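Coronin (PDB 4OZU) probably binds actin filaments as a member of the coronin family, represented by its WD40-repeat beta-propeller domain. Local coordinates at residues Thr190-Arg202 and Ser209-Trp223. Numbering follows the deposited sequence.
Sequences TTKDKALNIVDPR and SVACHDGSKACKCTW
In this seven-bladed WD40 propeller, the third and outermost fourth strands of one blade (195-200 and 205-211) pair antiparallel, and the chain then crosses to the innermost strand of the next blade, 220-223. Leu196 and Val210 form a hydrogen-bonded pair, with Leu196 N donating to Val210 O at 2.8 Å and Val210 N returning a bond to Leu196 O. Cys212 N prolongs the pairing past the last strand residue by bonding to Lys194 O (3.0 Å, 160° at the hydrogen). On the sheet face shared by Asn197 and Ser209, a non-hydrogen-bonded pair, the serine hydroxyl donates to Asn197 OD1 at 2.6 Å, approaching 22° off the amide plane. Ser209 chi1 of -171° turns OG away from its own N and across to the asparagine.

The other face carries Leu196, whose CB meets Cys212 CB while CD1 reaches Cys221 CB (3.8 Å) in the next blade. Alongside it, Thr190 OG1 donates to Cys219 O from above the carbonyl plane (2.9 Å) and also bonds Ser177; its CG2, anti to the carbonyl carbon, lies against Cys221 CB. Water 1 bridges Thr191 O and Cys219 N. At the end of the type I turn from Thr191 to Lys194, Lys194 runs its extended side chain along the connection: CB packs on His213 O, which is buried without a polar partner, CD passes 3.2 Å from Gly215 O, and NZ bonds Asp214 O from above the carbonyl plane. His213 itself is fixed by Thr236 and Glu246 of the following blade. Further along, Ile198 CG2 meets the edge of the Trp223 ring, whose NE1 bonds Lys179 O; the Trp223 side chain also touches Ala188, and strand 220-223 lies beside strands 175-180 and 187-191 where the two blades adjoin.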
ATOM      1  N   THR A 190      -7.137   6.150   9.920  1.00 21.16           N
ATOM      2  CA  THR A 190      -7.230   7.554  10.273  1.00 20.26           C
ATOM      3  C   THR A 190      -8.576   8.091   9.823  1.00 25.43           C
ATOM      4  O   THR A 190      -9.124   7.652   8.813  1.00 23.93           O
ATOM      5  CB  THR A 190      -6.110   8.381   9.633  1.00 22.75           C
ATOM      6  OG1 THR A 190      -6.078   8.125   8.227  1.00 21.27           O
ATOM      7  CG2 THR A 190      -4.753   8.011  10.247  1.00 22.32           C
ATOM      8  N   THR A 191      -9.107   9.036  10.583  1.00 23.60           N
ATOM      9  CA  THR A 191     -10.368   9.671  10.230  1.00 25.76           C
ATOM     10  C   THR A 191     -10.212  11.179  10.223  1.00 26.90           C
ATOM     11  O   THR A 191      -9.208  11.723  10.695  1.00 31.13           O
ATOM     12  CB  THR A 191     -11.501   9.261  11.191  1.00 35.11           C
ATOM     13  OG1 THR A 191     -11.019   9.272  12.540  1.00 34.12           O
ATOM     14  CG2 THR A 191     -11.988   7.862  10.856  1.00 39.56           C
ATOM     15  N   LYS A 192     -11.215  11.850   9.671  1.00 27.11           N
ATOM     16  CA  LYS A 192     -11.160  13.283   9.450  1.00 26.96           C
ATOM     17  C   LYS A 192     -11.177  14.078  10.759  1.00 29.39           C
ATOM     18  O   LYS A 192     -10.857  15.266  10.766  1.00 36.06           O
ATOM     19  CB  LYS A 192     -12.324  13.701   8.556  1.00 28.38           C
ATOM     20  CG  LYS A 192     -12.076  14.959   7.752  1.00 36.33           C
ATOM     21  CD  LYS A 192     -13.284  15.293   6.893  1.00 62.68           C
ATOM     22  CE  LYS A 192     -13.422  16.791   6.684  1.00 65.56           C
ATOM     23  NZ  LYS A 192     -14.746  17.147   6.108  1.00 64.50           N
ATOM     24  N   ASP A 193     -11.542  13.429  11.863  1.00 32.83           N
ATOM     25  CA  ASP A 193     -11.488  14.086  13.173  1.00 32.57           C
ATOM     26  C   ASP A 193     -10.073  14.068  13.752  1.00 34.96           C
ATOM     27  O   ASP A 193      -9.881  14.376  14.927  1.00 34.08           O
ATOM     28  CB  ASP A 193     -12.457  13.428  14.162  1.00 47.60           C
ATOM     29  CG  ASP A 193     -12.146  11.969  14.412  1.00 45.60           C
ATOM     30  OD1 ASP A 193     -11.454  11.349  13.578  1.00 43.54           O
ATOM     31  OD2 ASP A 193     -12.598  11.433  15.447  1.00 56.20           O
ATOM     32  N   LYS A 194      -9.096  13.708  12.917  1.00 31.33           N
ATOM     33  CA  LYS A 194      -7.671  13.736  13.273  1.00 34.14           C
ATOM     34  C   LYS A 194      -7.305  12.597  14.217  1.00 35.85           C
ATOM     35  O   LYS A 194      -6.302  12.665  14.926  1.00 32.61           O
ATOM     36  CB  LYS A 194      -7.284  15.072  13.915  1.00 33.80           C
ATOM     37  CG  LYS A 194      -7.861  16.315  13.236  1.00 37.92           C
ATOM     38  CD  LYS A 194      -7.457  17.585  13.960  1.00 42.82           C
ATOM     39  CE  LYS A 194      -8.300  18.767  13.499  1.00 47.82           C
ATOM     40  NZ  LYS A 194      -7.743  20.072  13.938  1.00 55.61           N
ATOM     41  N   ALA A 195      -8.116  11.547  14.216  1.00 28.88           N
ATOM     42  CA  ALA A 195      -7.895  10.416  15.100  1.00 29.57           C
ATOM     43  C   ALA A 195      -7.228   9.267  14.359  1.00 23.76           C
ATOM     44  O   ALA A 195      -7.497   9.021  13.179  1.00 25.22           O
ATOM     45  CB  ALA A 195      -9.204   9.955  15.709  1.00 28.93           C
ATOM     46  N   LEU A 196      -6.341   8.582  15.071  1.00 22.29           N
ATOM     47  CA  LEU A 196      -5.828   7.290  14.654  1.00 19.70           C
ATOM     48  C   LEU A 196      -6.542   6.236  15.486  1.00 19.37           C
ATOM     49  O   LEU A 196      -6.490   6.284  16.715  1.00 23.75           O
ATOM     50  CB  LEU A 196      -4.315   7.210  14.853  1.00 19.87           C
ATOM     51  CG  LEU A 196      -3.676   5.837  14.625  1.00 20.55           C
ATOM     52  CD1 LEU A 196      -3.703   5.457  13.153  1.00 21.83           C
ATOM     53  CD2 LEU A 196      -2.267   5.837  15.158  1.00 24.94           C
ATOM     54  N   ASN A 197      -7.203   5.295  14.816  1.00 21.72           N
ATOM     55  CA  ASN A 197      -8.002   4.281  15.486  1.00 20.10           C
ATOM     56  C   ASN A 197      -7.481   2.892  15.192  1.00 20.75           C
ATOM     57  O   ASN A 197      -7.113   2.586  14.056  1.00 22.38           O
ATOM     58  CB  ASN A 197      -9.471   4.377  15.057  1.00 21.56           C
ATOM     59  CG  ASN A 197      -9.992   5.801  15.066  1.00 24.46           C
ATOM     60  OD1 ASN A 197     -10.241   6.379  16.125  1.00 30.44           O
ATOM     61  ND2 ASN A 197     -10.167   6.373  13.877  1.00 34.61           N
ATOM     62  N   ILE A 198      -7.448   2.061  16.230  1.00 19.60           N
ATOM     63  CA  ILE A 198      -7.046   0.668  16.100  1.00 18.76           C
ATOM     64  C   ILE A 198      -8.276  -0.221  16.252  1.00 20.16           C
ATOM     65  O   ILE A 198      -9.041  -0.077  17.209  1.00 20.84           O
ATOM     66  CB  ILE A 198      -5.997   0.268  17.153  1.00 21.25           C
ATOM     67  CG1 ILE A 198      -4.876   1.310  17.238  1.00 20.25           C
ATOM     68  CG2 ILE A 198      -5.450  -1.111  16.835  1.00 22.70           C
ATOM     69  CD1 ILE A 198      -4.122   1.528  15.941  1.00 19.71           C
ATOM     70  N   VAL A 199      -8.437  -1.155  15.317  1.00 21.27           N
ATOM     71  CA  VAL A 199      -9.639  -1.987  15.237  1.00 22.00           C
ATOM     72  C   VAL A 199      -9.295  -3.462  15.263  1.00 23.49           C
ATOM     73  O   VAL A 199      -8.421  -3.906  14.515  1.00 21.75           O
ATOM     74  CB  VAL A 199     -10.431  -1.704  13.951  1.00 22.07           C
ATOM     75  CG1 VAL A 199     -11.701  -2.544  13.908  1.00 26.55           C
ATOM     76  CG2 VAL A 199     -10.768  -0.216  13.854  1.00 22.47           C
ATOM     77  N   ASP A 200      -9.993  -4.205  16.124  1.00 24.03           N
ATOM     78  CA  ASP A 200      -9.909  -5.663  16.168  1.00 22.49           C
ATOM     79  C   ASP A 200     -11.145  -6.248  15.482  1.00 22.44           C
ATOM     80  O   ASP A 200     -12.235  -6.245  16.055  1.00 25.78           O
ATOM     81  CB  ASP A 200      -9.803  -6.147  17.616  1.00 22.77           C
ATOM     82  CG  ASP A 200      -9.589  -7.658  17.729  1.00 26.63           C
ATOM     83  OD1 ASP A 200     -10.078  -8.417  16.865  1.00 24.84           O
ATOM     84  OD2 ASP A 200      -8.933  -8.083  18.705  1.00 32.37           O
ATOM     85  N   PRO A 201     -10.988  -6.745  14.245  1.00 21.52           N
ATOM     86  CA  PRO A 201     -12.181  -7.216  13.525  1.00 22.35           C
ATOM     87  C   PRO A 201     -12.808  -8.483  14.101  1.00 24.65           C
ATOM     88  O   PRO A 201     -14.025  -8.632  14.042  1.00 26.68           O
ATOM     89  CB  PRO A 201     -11.661  -7.478  12.115  1.00 18.74           C
ATOM     90  CG  PRO A 201     -10.183  -7.695  12.280  1.00 20.66           C
ATOM     91  CD  PRO A 201      -9.775  -6.811  13.412  1.00 23.49           C
ATOM     92  N   ARG A 202     -12.002  -9.389  14.636  1.00 22.83           N
ATOM     93  CA  ARG A 202     -12.545 -10.623  15.188  1.00 24.25           C
ATOM     94  C   ARG A 202     -13.333 -10.358  16.474  1.00 23.40           C
ATOM     95  O   ARG A 202     -14.200 -11.147  16.848  1.00 26.75           O
ATOM     96  CB  ARG A 202     -11.427 -11.633  15.430  1.00 22.13           C
ATOM     97  CG  ARG A 202     -10.910 -12.245  14.131  1.00 21.13           C
ATOM     98  CD  ARG A 202      -9.736 -13.154  14.338  1.00 21.65           C
ATOM     99  NE  ARG A 202      -8.581 -12.422  14.841  1.00 23.88           N
ATOM    100  CZ  ARG A 202      -7.394 -12.974  15.060  1.00 21.85           C
ATOM    101  NH1 ARG A 202      -7.204 -14.267  14.826  1.00 23.50           N
ATOM    102  NH2 ARG A 202      -6.406 -12.234  15.524  1.00 20.56           N
ATOM    103  N   SER A 209      -7.766   4.558  20.425  1.00 24.04           N
ATOM    104  CA  SER A 209      -7.937   5.760  19.626  1.00 26.25           C
ATOM    105  C   SER A 209      -7.183   6.923  20.240  1.00 23.13           C
ATOM    106  O   SER A 209      -7.179   7.094  21.455  1.00 24.84           O
ATOM    107  CB  SER A 209      -9.419   6.107  19.474  1.00 30.05           C
ATOM    108  OG  SER A 209      -9.583   7.153  18.530  1.00 33.19           O
ATOM    109  N   VAL A 210      -6.542   7.721  19.391  1.00 22.47           N
ATOM    110  CA  VAL A 210      -5.778   8.871  19.856  1.00 23.85           C
ATOM    111  C   VAL A 210      -5.748   9.962  18.792  1.00 24.07           C
ATOM    112  O   VAL A 210      -5.744   9.677  17.597  1.00 26.61           O
ATOM    113  CB  VAL A 210      -4.326   8.471  20.233  1.00 23.63           C
ATOM    114  CG1 VAL A 210      -3.521   8.083  18.995  1.00 24.87           C
ATOM    115  CG2 VAL A 210      -3.636   9.593  21.005  1.00 26.71           C
ATOM    116  N   ALA A 211      -5.738  11.211  19.240  1.00 25.92           N
ATOM    117  CA  ALA A 211      -5.538  12.339  18.345  1.00 27.95           C
ATOM    118  C   ALA A 211      -4.093  12.290  17.863  1.00 29.92           C
ATOM    119  O   ALA A 211      -3.177  12.460  18.664  1.00 28.96           O
ATOM    120  CB  ALA A 211      -5.837  13.649  19.060  1.00 29.09           C
ATOM    121  N   CYS A 212      -3.879  12.043  16.573  1.00 24.44           N
ATOM    122  CA  CYS A 212      -2.520  11.777  16.100  1.00 21.49           C
ATOM    123  C   CYS A 212      -1.798  13.019  15.581  1.00 25.84           C
ATOM    124  O   CYS A 212      -0.580  13.111  15.730  1.00 25.75           O
ATOM    125  CB  CYS A 212      -2.533  10.685  15.026  1.00 27.36           C
ATOM    126  SG  CYS A 212      -3.513  11.034  13.554  1.00 29.83           S
ATOM    127  N   HIS A 213      -2.532  13.964  14.986  1.00 24.06           N
ATOM    128  CA  HIS A 213      -1.956  15.234  14.548  1.00 22.36           C
ATOM    129  C   HIS A 213      -2.986  16.355  14.679  1.00 25.79           C
ATOM    130  O   HIS A 213      -4.184  16.112  14.572  1.00 27.33           O
ATOM    131  CB  HIS A 213      -1.439  15.112  13.112  1.00 21.95           C
ATOM    132  CG  HIS A 213      -0.383  14.063  12.953  1.00 25.14           C
ATOM    133  ND1 HIS A 213       0.946  14.302  13.229  1.00 23.66           N
ATOM    134  CD2 HIS A 213      -0.463  12.768  12.571  1.00 54.69           C
ATOM    135  CE1 HIS A 213       1.642  13.198  13.021  1.00 21.61           C
ATOM    136  NE2 HIS A 213       0.809  12.253  12.617  1.00 21.26           N
ATOM    137  N   ASP A 214      -2.516  17.574  14.933  1.00 25.08           N
ATOM    138  CA  ASP A 214      -3.400  18.656  15.375  1.00 29.14           C
ATOM    139  C   ASP A 214      -3.822  19.596  14.254  1.00 28.02           C
ATOM    140  O   ASP A 214      -4.749  20.393  14.430  1.00 29.51           O
ATOM    141  CB  ASP A 214      -2.726  19.464  16.488  1.00 30.95           C
ATOM    142  CG  ASP A 214      -2.474  18.638  17.737  1.00 51.39           C
ATOM    143  OD1 ASP A 214      -3.211  17.653  17.960  1.00 41.88           O
ATOM    144  OD2 ASP A 214      -1.538  18.970  18.494  1.00 43.15           O
ATOM    145  N   GLY A 215      -3.149  19.516  13.112  1.00 35.99           N
ATOM    146  CA  GLY A 215      -3.522  20.305  11.947  1.00 46.83           C
ATOM    147  C   GLY A 215      -4.815  19.800  11.335  1.00 33.47           C
ATOM    148  O   GLY A 215      -5.373  18.807  11.797  1.00 37.61           O
ATOM    149  N   SER A 216      -5.293  20.472  10.292  1.00 36.87           N
ATOM    150  CA  SER A 216      -6.606  20.172   9.722  1.00 43.93           C
ATOM    151  C   SER A 216      -6.562  19.148   8.591  1.00 54.36           C
ATOM    152  O   SER A 216      -7.476  18.335   8.455  1.00 86.22           O
ATOM    153  CB  SER A 216      -7.259  21.459   9.207  1.00 54.94           C
ATOM    154  OG  SER A 216      -7.444  22.390  10.258  1.00 76.41           O
ATOM    155  N   LYS A 217      -5.510  19.184   7.780  1.00 40.93           N
ATOM    156  CA  LYS A 217      -5.452  18.337   6.592  1.00 35.26           C
ATOM    157  C   LYS A 217      -5.264  16.862   6.952  1.00 32.08           C
ATOM    158  O   LYS A 217      -5.130  16.508   8.123  1.00 36.05           O
ATOM    159  CB  LYS A 217      -4.340  18.813   5.657  1.00 34.88           C
ATOM    160  CG  LYS A 217      -4.664  20.145   4.971  1.00 37.81           C
ATOM    161  CD  LYS A 217      -3.729  20.423   3.802  1.00 69.04           C
ATOM    162  CE  LYS A 217      -2.812  21.602   4.079  1.00 99.69           C
ATOM    163  NZ  LYS A 217      -2.060  22.017   2.861  1.00 95.94           N
ATOM    164  N   ALA A 218      -5.259  16.010   5.931  1.00 34.74           N
ATOM    165  CA  ALA A 218      -5.444  14.575   6.122  1.00 36.36           C
ATOM    166  C   ALA A 218      -4.245  13.849   6.719  1.00 33.53           C
ATOM    167  O   ALA A 218      -3.111  13.997   6.245  1.00 29.70           O
ATOM    168  CB  ALA A 218      -5.807  13.926   4.791  1.00 32.09           C
ATOM    169  N   CYS A 219      -4.523  13.057   7.757  0.69 26.57           N
ATOM    170  CA  CYS A 219      -3.552  12.133   8.338  0.69 30.47           C
ATOM    171  C   CYS A 219      -3.609  10.791   7.615  0.69 27.27           C
ATOM    172  O   CYS A 219      -4.670  10.386   7.136  0.69 28.36           O
ATOM    173  CB  CYS A 219      -3.821  11.927   9.830  0.69 27.94           C
ATOM    174  SG  CYS A 219      -3.872  13.447  10.787  0.69 40.83           S
ATOM    175  N   LYS A 220      -2.467  10.113   7.523  1.00 22.44           N
ATOM    176  CA  LYS A 220      -2.396   8.813   6.866  1.00 21.81           C
ATOM    177  C   LYS A 220      -1.589   7.895   7.760  1.00 25.16           C
ATOM    178  O   LYS A 220      -0.703   8.360   8.464  1.00 22.77           O
ATOM    179  CB  LYS A 220      -1.741   8.927   5.484  1.00 22.11           C
ATOM    180  CG  LYS A 220      -2.431   9.877   4.516  1.00 26.61           C
ATOM    181  CD  LYS A 220      -3.656   9.242   3.876  1.00 25.17           C
ATOM    182  CE  LYS A 220      -4.370  10.226   2.966  1.00 24.52           C
ATOM    183  NZ  LYS A 220      -5.540   9.629   2.249  1.00 33.66           N
ATOM    184  N   CYS A 221      -1.878   6.599   7.736  1.00 20.06           N
ATOM    185  CA  CYS A 221      -1.132   5.670   8.568  1.00 16.67           C
ATOM    186  C   CYS A 221      -0.688   4.433   7.808  1.00 15.46           C
ATOM    187  O   CYS A 221      -1.158   4.147   6.713  1.00 19.34           O
ATOM    188  CB  CYS A 221      -1.954   5.242   9.785  1.00 18.02           C
ATOM    189  SG  CYS A 221      -3.278   4.035   9.431  1.00 24.10           S
ATOM    190  N   THR A 222       0.265   3.733   8.407  1.00 16.54           N
ATOM    191  CA  THR A 222       0.591   2.375   8.022  1.00 16.30           C
ATOM    192  C   THR A 222       1.232   1.701   9.233  1.00 24.48           C
ATOM    193  O   THR A 222       1.681   2.377  10.159  1.00 22.04           O
ATOM    194  CB  THR A 222       1.524   2.328   6.809  1.00 23.25           C
ATOM    195  OG1 THR A 222       1.538   1.001   6.268  1.00 24.12           O
ATOM    196  CG2 THR A 222       2.927   2.753   7.187  1.00 19.16           C
ATOM    197  N   TRP A 223       1.273   0.375   9.233  1.00 19.46           N
ATOM    198  CA  TRP A 223       1.895  -0.352  10.325  1.00 18.86           C
ATOM    199  C   TRP A 223       3.393  -0.459  10.103  1.00 17.76           C
ATOM    200  O   TRP A 223       3.847  -0.525   8.963  1.00 22.16           O
ATOM    201  CB  TRP A 223       1.282  -1.742  10.457  1.00 17.72           C
ATOM    202  CG  TRP A 223      -0.081  -1.706  11.021  1.00 17.56           C
ATOM    203  CD1 TRP A 223      -1.230  -1.433  10.351  1.00 19.83           C
ATOM    204  CD2 TRP A 223      -0.452  -1.954  12.383  1.00 15.83           C
ATOM    205  NE1 TRP A 223      -2.306  -1.495  11.209  1.00 18.51           N
ATOM    206  CE2 TRP A 223      -1.852  -1.810  12.464  1.00 16.97           C
ATOM    207  CE3 TRP A 223       0.260  -2.285  13.539  1.00 17.57           C
ATOM    208  CZ2 TRP A 223      -2.553  -1.988  13.651  1.00 22.13           C
ATOM    209  CZ3 TRP A 223      -0.443  -2.457  14.722  1.00 18.69           C
ATOM    210  CH2 TRP A 223      -1.834  -2.307  14.766  1.00 21.95           C
TER
HETATM  211  O   HOH W   1      -6.928  13.490   9.271  1.00 43.04           O